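Local coordinates for papain-like protease (Human betacoronavirus 2c EMC/2012, PDB 4RNA), which probably acts as a cysteine protease that cleaves the viral polyprotein and, like related coronavirus enzymes, removes ubiquitin-type modifiers, at residues Gly33-Phe36 against Ile42-Thr45; Asp167-Leu172 against Val309-Phe314. All blocks are in the same frame, centred on the assembly; numbering follows the deposited sequence.

Contact 1 of 2, residues Gly33-Phe36 against Ile42-Thr45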
loop_
_atom_site.group_PDB
_atom_site.type_symbol
_atom_site.label_atom_id
_atom_site.label_comp_id
_atom_site.label_asym_id
_atom_site.label_seq_id
_atom_site.Cartn_x
_atom_site.Cartn_y
_atom_site.Cartn_z
ATOM N N GLY A 33 -19.601 17.167 -2.588
ATOM C CA GLY A 33 -18.744 16.108 -2.030
ATOM C C GLY A 33 -17.485 16.773 -1.546
ATOM O O GLY A 33 -17.505 18.007 -1.380
ATOM N N CYS A 34 -16.425 15.986 -1.350
ATOM C CA CYS A 34 -15.130 16.471 -0.882
ATOM C C CYS A 34 -14.447 17.153 -2.070
ATOM O O CYS A 34 -14.228 16.522 -3.113
ATOM C CB CYS A 34 -14.254 15.311 -0.412
ATOM S SG CYS A 34 -12.627 15.937 0.118
ATOM N N VAL A 35 -14.111 18.426 -1.905
ATOM C CA VAL A 35 -13.591 19.198 -3.059
ATOM C C VAL A 35 -12.369 19.997 -2.659
ATOM O O VAL A 35 -12.299 20.591 -1.554
ATOM C CB VAL A 35 -14.651 20.189 -3.657
ATOM C CG1 VAL A 35 -15.702 19.480 -4.495
ATOM C CG2 VAL A 35 -15.292 20.984 -2.543
ATOM N N PHE A 36 -11.423 20.055 -3.584
ATOM C CA PHE A 36 -10.196 20.856 -3.311
ATOM C C PHE A 36 -10.176 22.009 -4.298
ATOM O O PHE A 36 -10.571 21.853 -5.477
ATOM C CB PHE A 36 -8.931 20.015 -3.553
ATOM C CG PHE A 36 -8.609 19.081 -2.419
ATOM C CD1 PHE A 36 -9.465 18.065 -2.100
ATOM C CD2 PHE A 36 -7.480 19.331 -1.590
ATOM C CE1 PHE A 36 -9.186 17.199 -1.033
ATOM C CE2 PHE A 36 -7.175 18.471 -0.534
ATOM C CZ PHE A 36 -8.052 17.422 -0.246
ATOM N N ILE A 42 -11.876 22.504 0.652
ATOM C CA ILE A 42 -12.898 23.511 0.971
ATOM C C ILE A 42 -14.292 22.941 1.214
ATOM O O ILE A 42 -15.295 23.675 1.225
ATOM C CB ILE A 42 -12.862 24.666 -0.080
ATOM C CG1 ILE A 42 -13.203 24.114 -1.476
ATOM C CG2 ILE A 42 -11.477 25.286 -0.133
ATOM C CD1 ILE A 42 -13.672 25.148 -2.504
ATOM N N SER A 43 -14.380 21.618 1.423
ATOM C CA SER A 43 -15.667 20.883 1.512
ATOM C C SER A 43 -16.650 21.514 2.499
ATOM O O SER A 43 -17.827 21.535 2.261
ATOM C CB SER A 43 -15.500 19.405 1.939
ATOM O OG SER A 43 -14.546 18.736 1.103
ATOM N N ASP A 44 -16.120 21.969 3.619
ATOM C CA ASP A 44 -16.949 22.438 4.722
ATOM C C ASP A 44 -17.118 23.959 4.748
ATOM O O ASP A 44 -17.495 24.530 5.780
ATOM C CB ASP A 44 -16.406 21.881 6.055
ATOM C CG ASP A 44 -16.729 20.397 6.221
ATOM O OD1 ASP A 44 -17.847 19.915 5.858
ATOM O OD2 ASP A 44 -15.849 19.692 6.717
ATOM N N THR A 45 -16.839 24.594 3.607
ATOM C CA THR A 45 -17.132 25.995 3.372
ATOM C C THR A 45 -18.369 26.126 2.515
ATOM O O THR A 45 -18.847 25.140 1.882
ATOM C CB THR A 45 -15.934 26.753 2.769
ATOM O OG1 THR A 45 -15.761 26.375 1.397
ATOM C CG2 THR A 45 -14.646 26.465 3.571
#

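Contact 2 of 2, residues Asp167-Leu172 against Val309-Phe314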
loop_
_atom_site.group_PDB
_atom_site.type_symbol
_atom_site.label_atom_id
_atom_site.label_comp_id
_atom_site.label_asym_id
_atom_site.label_seq_id
_atom_site.Cartn_x
_atom_site.Cartn_y
_atom_site.Cartn_z
ATOM N N ASP A 167 9.957 2.327 4.043
ATOM C CA ASP A 167 10.900 1.377 3.500
ATOM C C ASP A 167 11.201 1.707 2.023
ATOM O O ASP A 167 10.343 1.498 1.125
ATOM C CB ASP A 167 10.211 -0.007 3.632
ATOM C CG ASP A 167 11.099 -1.186 3.219
ATOM O OD1 ASP A 167 11.966 -1.074 2.337
ATOM O OD2 ASP A 167 10.868 -2.297 3.752
ATOM N N ALA A 168 12.428 2.189 1.759
ATOM C CA ALA A 168 12.849 2.510 0.382
ATOM C C ALA A 168 12.793 1.328 -0.561
ATOM O O ALA A 168 12.391 1.485 -1.722
ATOM C CB ALA A 168 14.255 3.133 0.332
ATOM N N SER A 169 13.193 0.154 -0.100
ATOM C CA SER A 169 13.128 -1.007 -1.029
ATOM C C SER A 169 11.688 -1.325 -1.362
ATOM O O SER A 169 11.387 -1.648 -2.518
ATOM C CB SER A 169 13.920 -2.257 -0.511
ATOM O OG SER A 169 15.280 -1.862 -0.192
ATOM N N ARG A 170 10.815 -1.260 -0.355
ATOM C CA ARG A 170 9.387 -1.565 -0.599
ATOM C C ARG A 170 8.882 -0.601 -1.650
ATOM O O ARG A 170 8.252 -0.997 -2.613
ATOM C CB ARG A 170 8.565 -1.410 0.680
ATOM C CG ARG A 170 7.048 -1.672 0.515
ATOM C CD ARG A 170 6.333 -1.311 1.830
ATOM N NE ARG A 170 6.068 0.120 1.952
ATOM C CZ ARG A 170 5.200 0.836 1.217
ATOM N NH1 ARG A 170 4.473 0.362 0.149
ATOM N NH2 ARG A 170 5.121 2.095 1.499
ATOM N N LEU A 171 9.152 0.679 -1.461
ATOM C CA LEU A 171 8.662 1.694 -2.448
ATOM C C LEU A 171 9.211 1.565 -3.826
ATOM O O LEU A 171 8.455 1.704 -4.861
ATOM C CB LEU A 171 8.948 3.108 -1.910
ATOM C CG LEU A 171 7.798 3.981 -1.457
ATOM C CD1 LEU A 171 6.510 3.884 -2.319
ATOM C CD2 LEU A 171 7.537 3.579 -0.020
ATOM N N LEU A 172 10.526 1.269 -3.941
ATOM C CA LEU A 172 11.061 1.046 -5.292
ATOM C C LEU A 172 10.332 -0.031 -5.968
ATOM O O LEU A 172 10.012 0.026 -7.159
ATOM C CB LEU A 172 12.530 0.579 -5.210
ATOM C CG LEU A 172 13.545 1.655 -5.359
ATOM C CD1 LEU A 172 14.946 1.097 -5.146
ATOM C CD2 LEU A 172 13.379 2.245 -6.754
ATOM N N VAL A 309 24.356 -2.030 3.076
ATOM C CA VAL A 309 23.805 -1.905 1.754
ATOM C C VAL A 309 22.422 -2.524 1.739
ATOM O O VAL A 309 22.196 -3.623 2.341
ATOM C CB VAL A 309 24.749 -2.594 0.798
ATOM C CG1 VAL A 309 24.162 -2.761 -0.594
ATOM C CG2 VAL A 309 26.084 -1.868 0.714
ATOM N N THR A 310 21.538 -1.914 0.935
ATOM C CA THR A 310 20.198 -2.450 0.736
ATOM C C THR A 310 20.030 -2.732 -0.751
ATOM O O THR A 310 20.311 -3.809 -1.145
ATOM C CB THR A 310 19.106 -1.507 1.267
ATOM O OG1 THR A 310 19.294 -0.142 0.796
ATOM C CG2 THR A 310 19.056 -1.527 2.796
ATOM N N ASP A 311 19.629 -1.750 -1.551
ATOM C CA ASP A 311 19.495 -1.961 -3.021
ATOM C C ASP A 311 20.815 -1.686 -3.756
ATOM O O ASP A 311 21.565 -0.851 -3.376
ATOM C CB ASP A 311 18.475 -1.034 -3.597
ATOM C CG ASP A 311 17.261 -0.935 -2.744
ATOM O OD1 ASP A 311 16.528 -1.975 -2.693
ATOM O OD2 ASP A 311 17.041 0.164 -2.154
ATOM N N VAL A 312 21.084 -2.356 -4.867
ATOM C CA VAL A 312 22.326 -2.113 -5.611
ATOM C C VAL A 312 21.977 -2.096 -7.055
ATOM O O VAL A 312 21.248 -3.002 -7.472
ATOM C CB VAL A 312 23.407 -3.240 -5.361
ATOM C CG1 VAL A 312 24.690 -2.966 -6.174
ATOM C CG2 VAL A 312 23.755 -3.402 -3.867
ATOM N N LEU A 313 22.469 -1.113 -7.799
ATOM C CA LEU A 313 22.110 -1.065 -9.272
ATOM C C LEU A 313 23.272 -1.483 -10.187
ATOM O O LEU A 313 24.330 -0.904 -10.129
ATOM C CB LEU A 313 21.628 0.384 -9.648
ATOM C CG LEU A 313 21.212 0.657 -11.083
ATOM C CD1 LEU A 313 20.134 -0.386 -11.560
ATOM C CD2 LEU A 313 20.681 2.071 -11.138
ATOM N N PHE A 314 23.013 -2.349 -11.188
ATOM C CA PHE A 314 24.038 -2.795 -12.039
ATOM C C PHE A 314 23.624 -2.418 -13.459
ATOM O O PHE A 314 22.434 -2.182 -13.710
ATOM C CB PHE A 314 24.210 -4.343 -11.950
ATOM C CG PHE A 314 24.915 -4.815 -10.708
ATOM C CD1 PHE A 314 24.201 -5.108 -9.518
ATOM C CD2 PHE A 314 26.324 -4.992 -10.724
ATOM C CE1 PHE A 314 24.881 -5.521 -8.338
ATOM C CE2 PHE A 314 27.008 -5.384 -9.550
ATOM C CZ PHE A 314 26.296 -5.623 -8.359
#

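Contact 1 of 2, residues Gly33-Phe36 against Ile42-Thr45
C34 and S43 bring their CA atoms within 5.0 Å at the open end of the hairpin 35-37/40-41, C34 leading in and S43 leading out, and a backbone bond from I42 N to V35 O (3.0 Å) carries the antiparallel pairing one residue further. The hairpin is the outer end of the five-stranded mixed sheet, order 2-1-5-3-4, of the amino-terminal ubiquitin-like, beta-grasp domain. One position on, the 42-45 type I turn bends the chain away, and a side chain takes over the role of a backbone acceptor: V35 N donates to S43 OG over 3.1 Å, with an angle of 151° at the hydrogen. Serine suits the place because its short hydroxyl, anti to its own carbonyl carbon (chi1 -52°), extends to the strand's amide while also bonding D41 OD1. The apolar part of the contact is V35 against I42: CG2 of V35 lies 3.9 Å from CG1 of I42, the two branched chains crossing at a slant. Both also touch Y28 of helix 28-31, while V35 meets L58 and I42 meets L56 on strand 55-58, so beta-branched residues here fill the layer between helix and sheet. G33 has an extended backbone of positive phi, a shape comfortable only without a side chain. C34 points its CB away from the turn, although its SG still lies 3.5 Å from S43 OG; it also packs on H83 of helix 81-92 and on T251 of the second subunit. The turn is clasped twice at I42 O: T45 N donates from 3.0 Å, and T45 OG1 from 2.7 Å, in the carbonyl plane on a lone pair.

Contact 2 of 2, residues Asp167-Leu172 against Val309-Phe314
The carboxylate of D311 is held between S169 at one edge and L172 over one face. CD1 of L172 stands almost directly above the group, 3.9 Å from CG of D311, whereas S169 OG reaches OD1 of D311 on its syn side at 2.8 Å, 28° out of the plane and displaced towards the face that L172 does not cover. The contact joins helix 168-176, in the thumb of the thumb-palm-fingers fold of papain-like proteases, to strand 304-315 of the palm sheet; the helix and strand segments run at 35° to each other, their axes 9.1 Å apart at the closest. Serine in the first helical turn suits this gap: with OG swung back beside the backbone N, its short side chain reaches the strand's carboxylate directly. D311 is buried, and its oxygens share out their partners: OD1 also bonds S249 OG on strand 245-250, and OD2 bonds N269 ND2 on strand 267-272. These three donors, with the helix N-terminus nearby, would probably favour a negative charge. The strand is irregular here. T310 and D311 both pair with N269 through their backbones, as in a beta bulge, and with T310 psi at -86° both direct their CB towards the helix; CB of T310 lies 4.1 Å from S169 OG. L172 supplies the apolar side, lying also on T121 and L122 of helix 115-122. D167 is the N-cap of the helix, its aspartate chain well suited to accept an amide of the first turn: R170 N donates to OD1 of D167 over 2.9 Å from above the carboxylate plane.

In the fold
The two contacts lie far apart, with centres 38 Å from each other and nearest atoms about 20 Å apart, and they share no strand or helix. Contact 1 is a local affair at the chain's periphery, about 30 Å from its centre, between neighbours in sequence inside the ubiquitin-like domain; although it is mostly buried, its turn ends in exposed residues. Contact 2, about 10 Å from the centre, joins thumb and palm elements separated by more than 130 residues. Their chemistry differs accordingly: a backbone bond, a serine bond and branched aliphatics extend the hairpin at its open end, whereas a buried carboxylate bridges the larger units. In each, a serine hydroxyl crosses the gap, as acceptor in contact 1 and donor in contact 2.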